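Local coordinates for Ctr9 protein (Myceliophthora thermophila, PDB 6AF0) that probably binds RNA polymerase II as a tetratricopeptide-repeat scaffold subunit of the Paf1 complex, at residues A[599-604]-A[616-621]; A[611-616]-A[643-648]; A[572-577]-A[605-610]. All blocks are in the same frame, centred on the assembly; numbering follows the deposited sequence.

Contact 1 (A[599-604]-A[616-621])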
ATOM      1  N   GLU A 599      18.243  11.746  38.721  1.00 94.66           N
ATOM      2  CA  GLU A 599      17.281  11.297  39.734  1.00104.81           C
ATOM      3  C   GLU A 599      16.228  10.337  39.139  1.00 89.51           C
ATOM      4  O   GLU A 599      15.798   9.393  39.788  1.00 83.58           O
ATOM      5  CB  GLU A 599      16.637  12.488  40.478  1.00112.66           C
ATOM      6  CG  GLU A 599      15.265  12.935  39.975  1.00124.64           C
ATOM      7  CD  GLU A 599      14.655  14.057  40.813  1.00137.27           C
ATOM      8  OE1 GLU A 599      15.418  14.763  41.510  1.00151.58           O
ATOM      9  OE2 GLU A 599      13.414  14.247  40.772  1.00130.85           O
ATOM     10  N   THR A 600      15.841  10.558  37.893  1.00 86.70           N
ATOM     11  CA  THR A 600      14.848   9.679  37.279  1.00 91.40           C
ATOM     12  C   THR A 600      15.446   8.304  36.987  1.00 91.00           C
ATOM     13  O   THR A 600      14.803   7.285  37.246  1.00 92.71           O
ATOM     14  CB  THR A 600      14.250  10.250  35.973  1.00 89.14           C
ATOM     15  OG1 THR A 600      15.202  10.150  34.925  1.00 91.83           O
ATOM     16  CG2 THR A 600      13.837  11.691  36.117  1.00 83.99           C
ATOM     17  N   TYR A 601      16.664   8.288  36.431  1.00 90.10           N
ATOM     18  CA  TYR A 601      17.416   7.046  36.229  1.00 86.15           C
ATOM     19  C   TYR A 601      17.537   6.299  37.546  1.00 89.59           C
ATOM     20  O   TYR A 601      17.214   5.121  37.641  1.00 90.81           O
ATOM     21  CB  TYR A 601      18.823   7.328  35.703  1.00 84.01           C
ATOM     22  CG  TYR A 601      18.927   7.677  34.230  1.00 80.89           C
ATOM     23  CD1 TYR A 601      18.039   7.169  33.291  1.00 76.98           C
ATOM     24  CD2 TYR A 601      19.969   8.474  33.767  1.00 75.88           C
ATOM     25  CE1 TYR A 601      18.163   7.493  31.947  1.00 73.98           C
ATOM     26  CE2 TYR A 601      20.097   8.781  32.429  1.00 68.43           C
ATOM     27  CZ  TYR A 601      19.194   8.303  31.537  1.00 67.10           C
ATOM     28  OH  TYR A 601      19.351   8.652  30.235  1.00 72.97           O
ATOM     29  N   GLU A 602      17.975   7.017  38.569  1.00 90.03           N
ATOM     30  CA  GLU A 602      18.104   6.460  39.900  1.00 92.81           C
ATOM     31  C   GLU A 602      16.800   5.907  40.471  1.00 94.26           C
ATOM     32  O   GLU A 602      16.797   4.820  41.026  1.00100.69           O
ATOM     33  CB  GLU A 602      18.658   7.515  40.844  1.00101.06           C
ATOM     34  CG  GLU A 602      20.032   8.004  40.436  1.00104.96           C
ATOM     35  CD  GLU A 602      20.869   8.435  41.609  1.00106.77           C
ATOM     36  OE1 GLU A 602      20.503   9.430  42.285  1.00 98.95           O
ATOM     37  OE2 GLU A 602      21.898   7.761  41.835  1.00116.41           O
ATOM     38  N   GLN A 603      15.701   6.643  40.333  1.00 94.58           N
ATOM     39  CA  GLN A 603      14.410   6.187  40.847  1.00 92.75           C
ATOM     40  C   GLN A 603      13.973   4.930  40.134  1.00 89.19           C
ATOM     41  O   GLN A 603      13.496   3.994  40.747  1.00 93.79           O
ATOM     42  CB  GLN A 603      13.343   7.256  40.675  1.00 99.79           C
ATOM     43  CG  GLN A 603      11.993   6.862  41.259  1.00111.25           C
ATOM     44  CD  GLN A 603      11.120   6.030  40.322  1.00116.99           C
ATOM     45  OE1 GLN A 603      11.486   5.756  39.170  1.00114.75           O
ATOM     46  NE2 GLN A 603       9.948   5.630  40.818  1.00121.60           N
ATOM     47  N   LEU A 604      14.109   4.940  38.818  1.00104.47           N
ATOM     48  CA  LEU A 604      13.886   3.749  37.996  1.00107.79           C
ATOM     49  C   LEU A 604      14.764   2.588  38.450  1.00106.56           C
ATOM     50  O   LEU A 604      14.331   1.435  38.420  1.00108.50           O
ATOM     51  CB  LEU A 604      14.183   4.059  36.523  1.00102.95           C
ATOM     52  CG  LEU A 604      14.374   2.833  35.624  1.00102.08           C
ATOM     53  CD1 LEU A 604      13.076   2.041  35.534  1.00104.88           C
ATOM     54  CD2 LEU A 604      14.854   3.248  34.248  1.00 95.89           C
ATOM     55  N   THR A 616      24.320   2.567  32.479  1.00 81.91           N
ATOM     56  CA  THR A 616      25.272   2.914  31.416  1.00 74.71           C
ATOM     57  C   THR A 616      25.212   4.414  31.104  1.00 75.43           C
ATOM     58  O   THR A 616      26.254   5.063  30.986  1.00 76.17           O
ATOM     59  CB  THR A 616      25.020   2.131  30.119  1.00 76.53           C
ATOM     60  OG1 THR A 616      24.816   0.726  30.392  1.00 73.88           O
ATOM     61  CG2 THR A 616      26.183   2.330  29.158  1.00 69.35           C
ATOM     62  N   ARG A 617      23.999   4.957  30.980  1.00 74.50           N
ATOM     63  CA  ARG A 617      23.811   6.419  30.857  1.00 72.67           C
ATOM     64  C   ARG A 617      24.299   7.137  32.105  1.00 71.80           C
ATOM     65  O   ARG A 617      24.899   8.197  32.023  1.00 74.35           O
ATOM     66  CB  ARG A 617      22.350   6.794  30.565  1.00 69.54           C
ATOM     67  CG  ARG A 617      21.872   6.392  29.170  1.00 71.33           C
ATOM     68  CD  ARG A 617      22.812   6.830  28.050  1.00 64.75           C
ATOM     69  NE  ARG A 617      23.156   8.245  28.127  1.00 64.34           N
ATOM     70  CZ  ARG A 617      23.812   8.924  27.183  1.00 65.01           C
ATOM     71  NH1 ARG A 617      24.217   8.348  26.071  1.00 68.71           N
ATOM     72  NH2 ARG A 617      24.064  10.203  27.345  1.00 68.33           N
ATOM     73  N   LEU A 618      24.058   6.552  33.269  1.00 80.40           N
ATOM     74  CA  LEU A 618      24.554   7.138  34.508  1.00 80.15           C
ATOM     75  C   LEU A 618      26.066   7.237  34.445  1.00 79.06           C
ATOM     76  O   LEU A 618      26.630   8.261  34.749  1.00 76.90           O
ATOM     77  CB  LEU A 618      24.104   6.343  35.737  1.00 78.82           C
ATOM     78  CG  LEU A 618      22.704   6.690  36.263  1.00 84.95           C
ATOM     79  CD1 LEU A 618      22.294   5.708  37.344  1.00 84.43           C
ATOM     80  CD2 LEU A 618      22.607   8.122  36.788  1.00 85.62           C
ATOM     81  N   ALA A 619      26.711   6.176  33.987  1.00 83.74           N
ATOM     82  CA  ALA A 619      28.168   6.123  33.964  1.00 84.15           C
ATOM     83  C   ALA A 619      28.765   7.106  32.953  1.00 88.84           C
ATOM     84  O   ALA A 619      29.891   7.603  33.133  1.00 83.46           O
ATOM     85  CB  ALA A 619      28.633   4.710  33.674  1.00 80.76           C
ATOM     86  N   TYR A 620      28.016   7.395  31.896  1.00 84.51           N
ATOM     87  CA  TYR A 620      28.470   8.369  30.928  1.00 82.97           C
ATOM     88  C   TYR A 620      28.277   9.760  31.554  1.00 87.59           C
ATOM     89  O   TYR A 620      29.207  10.594  31.543  1.00 80.53           O
ATOM     90  CB  TYR A 620      27.737   8.214  29.585  1.00 79.32           C
ATOM     91  CG  TYR A 620      27.929   9.401  28.678  1.00 76.23           C
ATOM     92  CD1 TYR A 620      29.151   9.631  28.051  1.00 74.90           C
ATOM     93  CD2 TYR A 620      26.908  10.325  28.498  1.00 70.60           C
ATOM     94  CE1 TYR A 620      29.336  10.744  27.240  1.00 81.00           C
ATOM     95  CE2 TYR A 620      27.078  11.431  27.694  1.00 78.05           C
ATOM     96  CZ  TYR A 620      28.283  11.644  27.064  1.00 78.97           C
ATOM     97  OH  TYR A 620      28.408  12.766  26.271  1.00 76.49           O
ATOM     98  N   ILE A 621      27.081   9.997  32.106  1.00 86.51           N
ATOM     99  CA  ILE A 621      26.783  11.253  32.826  1.00 90.20           C
ATOM    100  C   ILE A 621      27.935  11.531  33.812  1.00 94.57           C
ATOM    101  O   ILE A 621      28.410  12.665  33.980  1.00 81.38           O
ATOM    102  CB  ILE A 621      25.437  11.169  33.598  1.00 85.78           C
ATOM    103  CG1 ILE A 621      24.229  11.388  32.677  1.00 82.18           C
ATOM    104  CG2 ILE A 621      25.393  12.196  34.713  1.00 84.45           C
ATOM    105  CD1 ILE A 621      22.891  11.149  33.351  1.00 80.60           C
TER

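Contact 2 (A[611-616]-A[643-648])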
ATOM      1  N   TYR A 611      18.199  -2.921  35.239  1.00113.60           N
ATOM      2  CA  TYR A 611      18.041  -2.266  33.920  1.00104.06           C
ATOM      3  C   TYR A 611      19.313  -1.501  33.624  1.00102.71           C
ATOM      4  O   TYR A 611      19.547  -0.434  34.188  1.00101.10           O
ATOM      5  CB  TYR A 611      16.859  -1.303  33.899  1.00 97.12           C
ATOM      6  CG  TYR A 611      16.387  -0.944  32.499  1.00 92.30           C
ATOM      7  CD1 TYR A 611      16.626   0.312  31.962  1.00 93.54           C
ATOM      8  CD2 TYR A 611      15.686  -1.857  31.720  1.00 86.88           C
ATOM      9  CE1 TYR A 611      16.181   0.653  30.695  1.00 90.42           C
ATOM     10  CE2 TYR A 611      15.239  -1.523  30.448  1.00 87.20           C
ATOM     11  CZ  TYR A 611      15.492  -0.261  29.940  1.00 86.57           C
ATOM     12  OH  TYR A 611      15.076   0.122  28.682  1.00 74.25           O
ATOM     13  N   THR A 612      20.133  -2.049  32.736  1.00100.10           N
ATOM     14  CA  THR A 612      21.539  -1.657  32.673  1.00100.06           C
ATOM     15  C   THR A 612      21.788  -0.415  31.842  1.00 96.14           C
ATOM     16  O   THR A 612      22.648   0.397  32.193  1.00 87.24           O
ATOM     17  CB  THR A 612      22.411  -2.814  32.178  1.00103.84           C
ATOM     18  OG1 THR A 612      21.758  -3.482  31.094  1.00110.31           O
ATOM     19  CG2 THR A 612      22.597  -3.792  33.290  1.00107.05           C
ATOM     20  N   ASP A 613      21.021  -0.267  30.759  1.00 94.93           N
ATOM     21  CA  ASP A 613      21.098   0.917  29.900  1.00 87.50           C
ATOM     22  C   ASP A 613      20.967   2.188  30.754  1.00 87.18           C
ATOM     23  O   ASP A 613      21.609   3.211  30.482  1.00 80.23           O
ATOM     24  CB  ASP A 613      20.036   0.866  28.778  1.00 83.49           C
ATOM     25  CG  ASP A 613      20.491   0.012  27.540  1.00 89.75           C
ATOM     26  OD1 ASP A 613      21.665  -0.446  27.468  1.00 86.00           O
ATOM     27  OD2 ASP A 613      19.671  -0.203  26.617  1.00 78.18           O
ATOM     28  N   ALA A 614      20.160   2.112  31.808  1.00 84.89           N
ATOM     29  CA  ALA A 614      20.050   3.228  32.737  1.00 85.81           C
ATOM     30  C   ALA A 614      21.381   3.540  33.396  1.00 84.72           C
ATOM     31  O   ALA A 614      21.832   4.667  33.371  1.00 87.06           O
ATOM     32  CB  ALA A 614      19.008   2.950  33.789  1.00 85.49           C
ATOM     33  N   ARG A 615      22.017   2.541  33.982  1.00 90.19           N
ATOM     34  CA  ARG A 615      23.272   2.789  34.671  1.00 91.35           C
ATOM     35  C   ARG A 615      24.405   3.097  33.699  1.00 85.64           C
ATOM     36  O   ARG A 615      25.340   3.805  34.058  1.00 81.48           O
ATOM     37  CB  ARG A 615      23.646   1.625  35.591  1.00102.22           C
ATOM     38  CG  ARG A 615      25.014   1.819  36.259  1.00115.36           C
ATOM     39  CD  ARG A 615      25.239   0.938  37.477  1.00114.72           C
ATOM     40  NE  ARG A 615      24.034   0.819  38.292  1.00116.48           N
ATOM     41  CZ  ARG A 615      23.660  -0.283  38.944  1.00128.56           C
ATOM     42  NH1 ARG A 615      24.394  -1.395  38.895  1.00133.01           N
ATOM     43  NH2 ARG A 615      22.538  -0.274  39.655  1.00118.35           N
ATOM     44  N   THR A 616      24.320   2.567  32.479  1.00 81.91           N
ATOM     45  CA  THR A 616      25.272   2.914  31.416  1.00 74.71           C
ATOM     46  C   THR A 616      25.212   4.414  31.104  1.00 75.43           C
ATOM     47  O   THR A 616      26.254   5.063  30.986  1.00 76.17           O
ATOM     48  CB  THR A 616      25.020   2.131  30.119  1.00 76.53           C
ATOM     49  OG1 THR A 616      24.816   0.726  30.392  1.00 73.88           O
ATOM     50  CG2 THR A 616      26.183   2.330  29.158  1.00 69.35           C
ATOM     51  N   PRO A 643      29.718  -7.119  32.242  1.00117.59           N
ATOM     52  CA  PRO A 643      30.794  -7.145  31.237  1.00119.59           C
ATOM     53  C   PRO A 643      30.488  -7.624  29.819  1.00114.23           C
ATOM     54  O   PRO A 643      31.407  -7.647  28.991  1.00102.30           O
ATOM     55  CB  PRO A 643      31.823  -8.109  31.853  1.00124.26           C
ATOM     56  CG  PRO A 643      31.207  -8.647  33.105  1.00122.84           C
ATOM     57  CD  PRO A 643      29.749  -8.317  33.084  1.00115.16           C
ATOM     58  N   SER A 644      29.256  -8.014  29.522  1.00108.11           N
ATOM     59  CA  SER A 644      28.975  -8.533  28.180  1.00108.83           C
ATOM     60  C   SER A 644      27.905  -7.757  27.422  1.00107.37           C
ATOM     61  O   SER A 644      27.382  -8.245  26.405  1.00 96.31           O
ATOM     62  CB  SER A 644      28.579 -10.005  28.254  1.00110.96           C
ATOM     63  OG  SER A 644      27.175 -10.154  28.415  1.00107.95           O
ATOM     64  N   ASP A 645      27.576  -6.562  27.907  1.00 95.94           N
ATOM     65  CA  ASP A 645      26.612  -5.727  27.204  1.00 97.75           C
ATOM     66  C   ASP A 645      27.342  -4.894  26.163  1.00 94.78           C
ATOM     67  O   ASP A 645      28.160  -4.049  26.517  1.00109.40           O
ATOM     68  CB  ASP A 645      25.869  -4.817  28.180  1.00 97.72           C
ATOM     69  CG  ASP A 645      24.653  -4.147  27.552  1.00 93.83           C
ATOM     70  OD1 ASP A 645      24.747  -3.612  26.415  1.00 76.32           O
ATOM     71  OD2 ASP A 645      23.594  -4.158  28.218  1.00102.36           O
ATOM     72  N   LEU A 646      27.022  -5.104  24.892  1.00 88.92           N
ATOM     73  CA  LEU A 646      27.741  -4.440  23.792  1.00 95.60           C
ATOM     74  C   LEU A 646      27.737  -2.915  23.835  1.00100.98           C
ATOM     75  O   LEU A 646      28.726  -2.293  23.430  1.00101.11           O
ATOM     76  CB  LEU A 646      27.204  -4.887  22.438  1.00 97.25           C
ATOM     77  CG  LEU A 646      27.269  -6.385  22.155  1.00 97.77           C
ATOM     78  CD1 LEU A 646      26.933  -6.607  20.682  1.00100.34           C
ATOM     79  CD2 LEU A 646      28.626  -6.990  22.540  1.00 87.26           C
ATOM     80  N   GLU A 647      26.629  -2.328  24.301  1.00 99.32           N
ATOM     81  CA  GLU A 647      26.556  -0.879  24.540  1.00 88.67           C
ATOM     82  C   GLU A 647      27.516  -0.495  25.653  1.00 81.71           C
ATOM     83  O   GLU A 647      28.357   0.373  25.487  1.00 93.21           O
ATOM     84  CB  GLU A 647      25.139  -0.448  24.905  1.00 86.58           C
ATOM     85  CG  GLU A 647      24.146  -0.583  23.764  1.00 91.22           C
ATOM     86  CD  GLU A 647      24.492   0.281  22.569  1.00 88.61           C
ATOM     87  OE1 GLU A 647      24.841   1.454  22.765  1.00 92.96           O
ATOM     88  OE2 GLU A 647      24.400  -0.208  21.429  1.00 86.44           O
ATOM     89  N   VAL A 648      27.396  -1.167  26.786  1.00 78.34           N
ATOM     90  CA  VAL A 648      28.297  -0.954  27.917  1.00 85.40           C
ATOM     91  C   VAL A 648      29.736  -1.107  27.458  1.00 93.29           C
ATOM     92  O   VAL A 648      30.647  -0.356  27.849  1.00 94.68           O
ATOM     93  CB  VAL A 648      28.041  -1.977  29.041  1.00 83.18           C
ATOM     94  CG1 VAL A 648      29.144  -1.922  30.078  1.00 81.97           C
ATOM     95  CG2 VAL A 648      26.689  -1.729  29.700  1.00 91.25           C
TER

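Contact 3 (A[572-577]-A[605-610])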
ATOM      1  N   ASP A 572       1.437  -4.990  30.380  1.00123.18           N
ATOM      2  CA  ASP A 572       2.640  -5.161  31.185  1.00123.08           C
ATOM      3  C   ASP A 572       3.097  -3.788  31.664  1.00118.85           C
ATOM      4  O   ASP A 572       4.060  -3.219  31.151  1.00127.05           O
ATOM      5  CB  ASP A 572       3.749  -5.885  30.416  1.00118.79           C
ATOM      6  CG  ASP A 572       4.879  -6.348  31.330  1.00111.73           C
ATOM      7  OD1 ASP A 572       4.949  -5.880  32.501  1.00 93.20           O
ATOM      8  OD2 ASP A 572       5.693  -7.180  30.869  1.00103.14           O
ATOM      9  N   ILE A 573       2.390  -3.272  32.663  1.00116.21           N
ATOM     10  CA  ILE A 573       2.609  -1.903  33.155  1.00116.27           C
ATOM     11  C   ILE A 573       3.998  -1.749  33.800  1.00108.32           C
ATOM     12  O   ILE A 573       4.630  -0.688  33.680  1.00 94.12           O
ATOM     13  CB  ILE A 573       1.509  -1.454  34.152  1.00113.41           C
ATOM     14  CG1 ILE A 573       0.095  -1.744  33.614  1.00119.99           C
ATOM     15  CG2 ILE A 573       1.631   0.030  34.472  1.00102.42           C
ATOM     16  CD1 ILE A 573      -0.186  -1.241  32.214  1.00117.58           C
ATOM     17  N   ASP A 574       4.476  -2.807  34.458  1.00 99.12           N
ATOM     18  CA  ASP A 574       5.806  -2.785  35.052  1.00 93.98           C
ATOM     19  C   ASP A 574       6.880  -2.673  33.970  1.00 96.15           C
ATOM     20  O   ASP A 574       7.816  -1.893  34.123  1.00107.20           O
ATOM     21  CB  ASP A 574       6.047  -3.991  35.968  1.00101.29           C
ATOM     22  CG  ASP A 574       7.503  -4.063  36.515  1.00111.84           C
ATOM     23  OD1 ASP A 574       8.233  -3.053  36.420  1.00129.14           O
ATOM     24  OD2 ASP A 574       7.931  -5.117  37.052  1.00101.48           O
ATOM     25  N   ALA A 575       6.743  -3.419  32.875  1.00 92.25           N
ATOM     26  CA  ALA A 575       7.654  -3.252  31.721  1.00 98.83           C
ATOM     27  C   ALA A 575       7.655  -1.821  31.143  1.00104.77           C
ATOM     28  O   ALA A 575       8.708  -1.217  30.928  1.00114.70           O
ATOM     29  CB  ALA A 575       7.322  -4.238  30.622  1.00 95.88           C
ATOM     30  N   LEU A 576       6.471  -1.283  30.894  1.00 97.01           N
ATOM     31  CA  LEU A 576       6.340   0.087  30.411  1.00 90.84           C
ATOM     32  C   LEU A 576       6.836   1.111  31.441  1.00 97.68           C
ATOM     33  O   LEU A 576       7.300   2.204  31.085  1.00 97.59           O
ATOM     34  CB  LEU A 576       4.883   0.381  30.055  1.00 90.25           C
ATOM     35  CG  LEU A 576       4.426  -0.031  28.655  1.00 94.34           C
ATOM     36  CD1 LEU A 576       4.658  -1.508  28.339  1.00 94.60           C
ATOM     37  CD2 LEU A 576       2.958   0.324  28.508  1.00 99.82           C
ATOM     38  N   LEU A 577       6.720   0.762  32.719  1.00 95.49           N
ATOM     39  CA  LEU A 577       7.214   1.625  33.798  1.00 97.47           C
ATOM     40  C   LEU A 577       8.715   1.452  34.056  1.00 99.25           C
ATOM     41  O   LEU A 577       9.256   2.096  34.954  1.00 90.44           O
ATOM     42  CB  LEU A 577       6.435   1.366  35.092  1.00103.71           C
ATOM     43  CG  LEU A 577       5.258   2.268  35.492  1.00105.73           C
ATOM     44  CD1 LEU A 577       5.773   3.590  36.051  1.00110.27           C
ATOM     45  CD2 LEU A 577       4.289   2.513  34.349  1.00107.77           C
ATOM     46  N   LEU A 605      16.005   2.906  38.825  1.00105.02           N
ATOM     47  CA  LEU A 605      16.966   1.907  39.309  1.00112.26           C
ATOM     48  C   LEU A 605      16.640   1.407  40.721  1.00121.20           C
ATOM     49  O   LEU A 605      16.718   0.210  40.992  1.00137.94           O
ATOM     50  CB  LEU A 605      18.410   2.435  39.268  1.00105.22           C
ATOM     51  CG  LEU A 605      19.170   2.477  37.929  1.00 96.85           C
ATOM     52  CD1 LEU A 605      20.590   2.977  38.150  1.00 89.16           C
ATOM     53  CD2 LEU A 605      19.205   1.136  37.215  1.00 90.92           C
ATOM     54  N   SER A 606      16.261   2.313  41.614  1.00117.35           N
ATOM     55  CA  SER A 606      15.869   1.928  42.976  1.00110.63           C
ATOM     56  C   SER A 606      14.790   0.828  42.938  1.00105.04           C
ATOM     57  O   SER A 606      14.883  -0.182  43.640  1.00117.96           O
ATOM     58  CB  SER A 606      15.393   3.156  43.777  1.00106.79           C
ATOM     59  OG  SER A 606      14.071   3.566  43.433  1.00106.06           O
ATOM     60  N   ARG A 607      13.788   1.028  42.095  1.00 93.63           N
ATOM     61  CA  ARG A 607      12.755   0.038  41.883  1.00100.65           C
ATOM     62  C   ARG A 607      13.266  -1.117  40.996  1.00103.18           C
ATOM     63  O   ARG A 607      12.694  -2.216  40.971  1.00108.80           O
ATOM     64  CB  ARG A 607      11.522   0.709  41.266  1.00109.22           C
ATOM     65  CG  ARG A 607      10.900  -0.077  40.129  1.00123.13           C
ATOM     66  CD  ARG A 607       9.756   0.663  39.491  1.00128.02           C
ATOM     67  NE  ARG A 607       9.075  -0.221  38.557  1.00130.39           N
ATOM     68  CZ  ARG A 607       7.852  -0.015  38.088  1.00132.23           C
ATOM     69  NH1 ARG A 607       7.151   1.057  38.451  1.00134.82           N
ATOM     70  NH2 ARG A 607       7.323  -0.890  37.251  1.00134.58           N
ATOM     71  N   HIS A 608      14.330  -0.867  40.250  1.00103.41           N
ATOM     72  CA  HIS A 608      14.757  -1.815  39.241  1.00107.95           C
ATOM     73  C   HIS A 608      16.184  -1.539  38.786  1.00 99.75           C
ATOM     74  O   HIS A 608      16.400  -0.968  37.723  1.00 99.76           O
ATOM     75  CB  HIS A 608      13.780  -1.757  38.060  1.00116.12           C
ATOM     76  CG  HIS A 608      13.652  -3.051  37.323  1.00124.09           C
ATOM     77  ND1 HIS A 608      12.434  -3.563  36.919  1.00124.10           N
ATOM     78  CD2 HIS A 608      14.589  -3.947  36.929  1.00114.69           C
ATOM     79  CE1 HIS A 608      12.629  -4.711  36.296  1.00118.93           C
ATOM     80  NE2 HIS A 608      13.925  -4.969  36.290  1.00123.73           N
ATOM     81  N   SER A 609      17.148  -1.973  39.595  1.00100.75           N
ATOM     82  CA  SER A 609      18.563  -1.604  39.425  1.00114.52           C
ATOM     83  C   SER A 609      19.352  -2.462  38.434  1.00112.97           C
ATOM     84  O   SER A 609      20.539  -2.205  38.201  1.00114.87           O
ATOM     85  CB  SER A 609      19.281  -1.617  40.784  1.00125.12           C
ATOM     86  OG  SER A 609      20.665  -1.319  40.653  1.00134.34           O
ATOM     87  N   ASP A 610      18.695  -3.461  37.853  1.00107.43           N
ATOM     88  CA  ASP A 610      19.320  -4.363  36.877  1.00104.25           C
ATOM     89  C   ASP A 610      19.019  -3.969  35.432  1.00108.59           C
ATOM     90  O   ASP A 610      19.506  -4.632  34.511  1.00106.13           O
ATOM     91  CB  ASP A 610      18.849  -5.781  37.116  1.00109.71           C
ATOM     92  CG  ASP A 610      17.465  -5.827  37.670  1.00123.71           C
ATOM     93  OD1 ASP A 610      17.147  -4.954  38.513  1.00131.10           O
ATOM     94  OD2 ASP A 610      16.698  -6.733  37.287  1.00135.19           O
TER

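Contact 1 (A[599-604]-A[616-621])
Arg617 meets Tyr601 through its aliphatic stem. Its CB lies 3.5 Å from Tyr601 CE2, and its CG comes equally near the phenol oxygen, 3.5 Å from Tyr601 OH. Bends at chi2 and chi3 turn the rest of the chain off this line, and the guanidinium ends with its plane 51° from that of the ring. Glu589 links the two polar ends: one carboxylate oxygen is hydrogen-bonded to Tyr601 OH and the other forms a salt bridge with Arg617 NH2. A face of the Arg617 guanidinium is covered from within its own helix by Tyr620, whose CG sits 4.1 Å above the plane, toward the rim. Next in sequence, Leu618 takes the root of the tyrosine, its CG 4.0 Å from Tyr601 CB; the two side chains lie alongside, pointing opposite ways. Its CD1 reaches the aliphatic part of Glu602 at the margin of the interface, 4.5 Å from Glu602 CG. One turn on from Arg617, Ile621 sends CD1 to the ring edge, in the plane of the ring and 3.8 Å from Tyr601 CE2. From root to tip, Tyr601 is thus met by Leu618 at CB, Ile621 at CD2 and CE2, and Arg617 from CE2 to OH. It packs between two successive helices, as in the helix pairs of tetratricopeptide-repeat solenoids, and segment 599-604 lies in a predicted repeat. The segment axes approach to 10.4 Å and run roughly antiparallel, at 146°. Helix 573-591 closes the seam from another side, with Phe582 against Arg617 and Glu589 against Ile621, while Ile594 and Ile598 of helix 594-607 extend the packing around Ile621. Beyond them, Thr616 and Ala619 rest on Leu638 of helix 630-641.

Contact 2 (A[611-616]-A[643-648])
Thr616 and Val648 bring the two backbones closest, with 6.0 Å between Thr616 CA and Val648 CA. Each segment runs from a loop into the beginning of a helix, so that two helix starts lie next to each other. At this juncture the methyl group Val648 CG2 faces Thr616 OG1 and is 4.1 Å from Thr616 CG2. The hydroxyl is already engaged: Thr616 OG1 donates back to Thr612 O at 2.8 Å, reaching that oxygen from above the carbonyl plane. Its chi1 of -46° sets OG1 anti to the residue's own carbonyl carbon for this bond and leaves CG2 anti to the backbone N. Thr612 O also accepts the regular helical bond from Thr616 N, so two donors grip it. Nearer the loops the contact becomes polar. Thr612 OG1 gives a weak hydrogen bond to Asp645 OD2, at 3.5 Å. The other oxygen of this carboxylate caps its own helix: Asp645, at the N-cap, accepts weakly from Glu647 N, which lies 3.1 Å from Asp645 OD1. Asp613 OD1 stands 4.2 Å from Asp645 OD2, a like-charged approach that the two helix starts may ease. Outside the two segments, Asp613 and Glu647 each carry a salt bridge from these helix beginnings to a basic side chain of a partner protein, the two partners being different chains. Neighbouring starts of helices 612-625 and 646-662, with helix 630-641 between them in sequence, are consistent with the stacking of helices in tetratricopeptide-like solenoids.

Contact 3 (A[572-577]-A[605-610])
Arg607 pairs with Asp574 in a salt bridge carried by one hydrogen bond, NH2 to OD1, with an N-H...O angle of 163°. The modelled 2.5 Å between Arg607 NH2 and Asp574 OD1 is very short, and its exact length is doubtful. Carboxylate and guanidinium are turned 50° apart. Leu577 crosses the arginine at about a right angle: its CB comes against NH1 and NH2, 3.4 Å from Arg607 NH1, from the same side as Leu577 O, which lies 4.0 Å over the centre of the Arg607 guanidinium plane. The reach depends on an arginine chain extended from CG to NE. Farther out, Asp574 OD1 is 4.3 Å from His608 ND1, at the edge of the imidazole. Asp572 caps the helix that presents these groups; its OD1 accepts from Ala575 N at 3.1 Å, from above the carboxylate plane, and also joins a basic side chain of another protein chain in a salt bridge. Leu577 rests behind on Leu558 and Cys561 of helix 547-566. Joining the start of helix 573-591 to the end of helix 594-607, the contact closes a helical hairpin of the kind tetratricopeptide repeats are built from; segment 605-610 lies in a predicted repeat.

Overall arrangement
From the N-terminal side, helix 573-591 opens contact 3, which closes a loop of one helical hairpin when the end of helix 594-607 returns to its start. Contact 1 opens on helix 594-607 before that loop is closed and ends on helix 612-625, closing the short turn between these successive helices, so the two cross. Contact 2 begins at the start of helix 612-625, crosses contact 1 and shares Thr616 with it, then closes over helix 630-641 onto helix 646-662. Contacts 3 and 2 follow in series, bridged by Leu605 packing against Ala614. Overlapping closures thus tie consecutive helices into one continuous superhelical stack, with contact centres 11 to 15 Å apart.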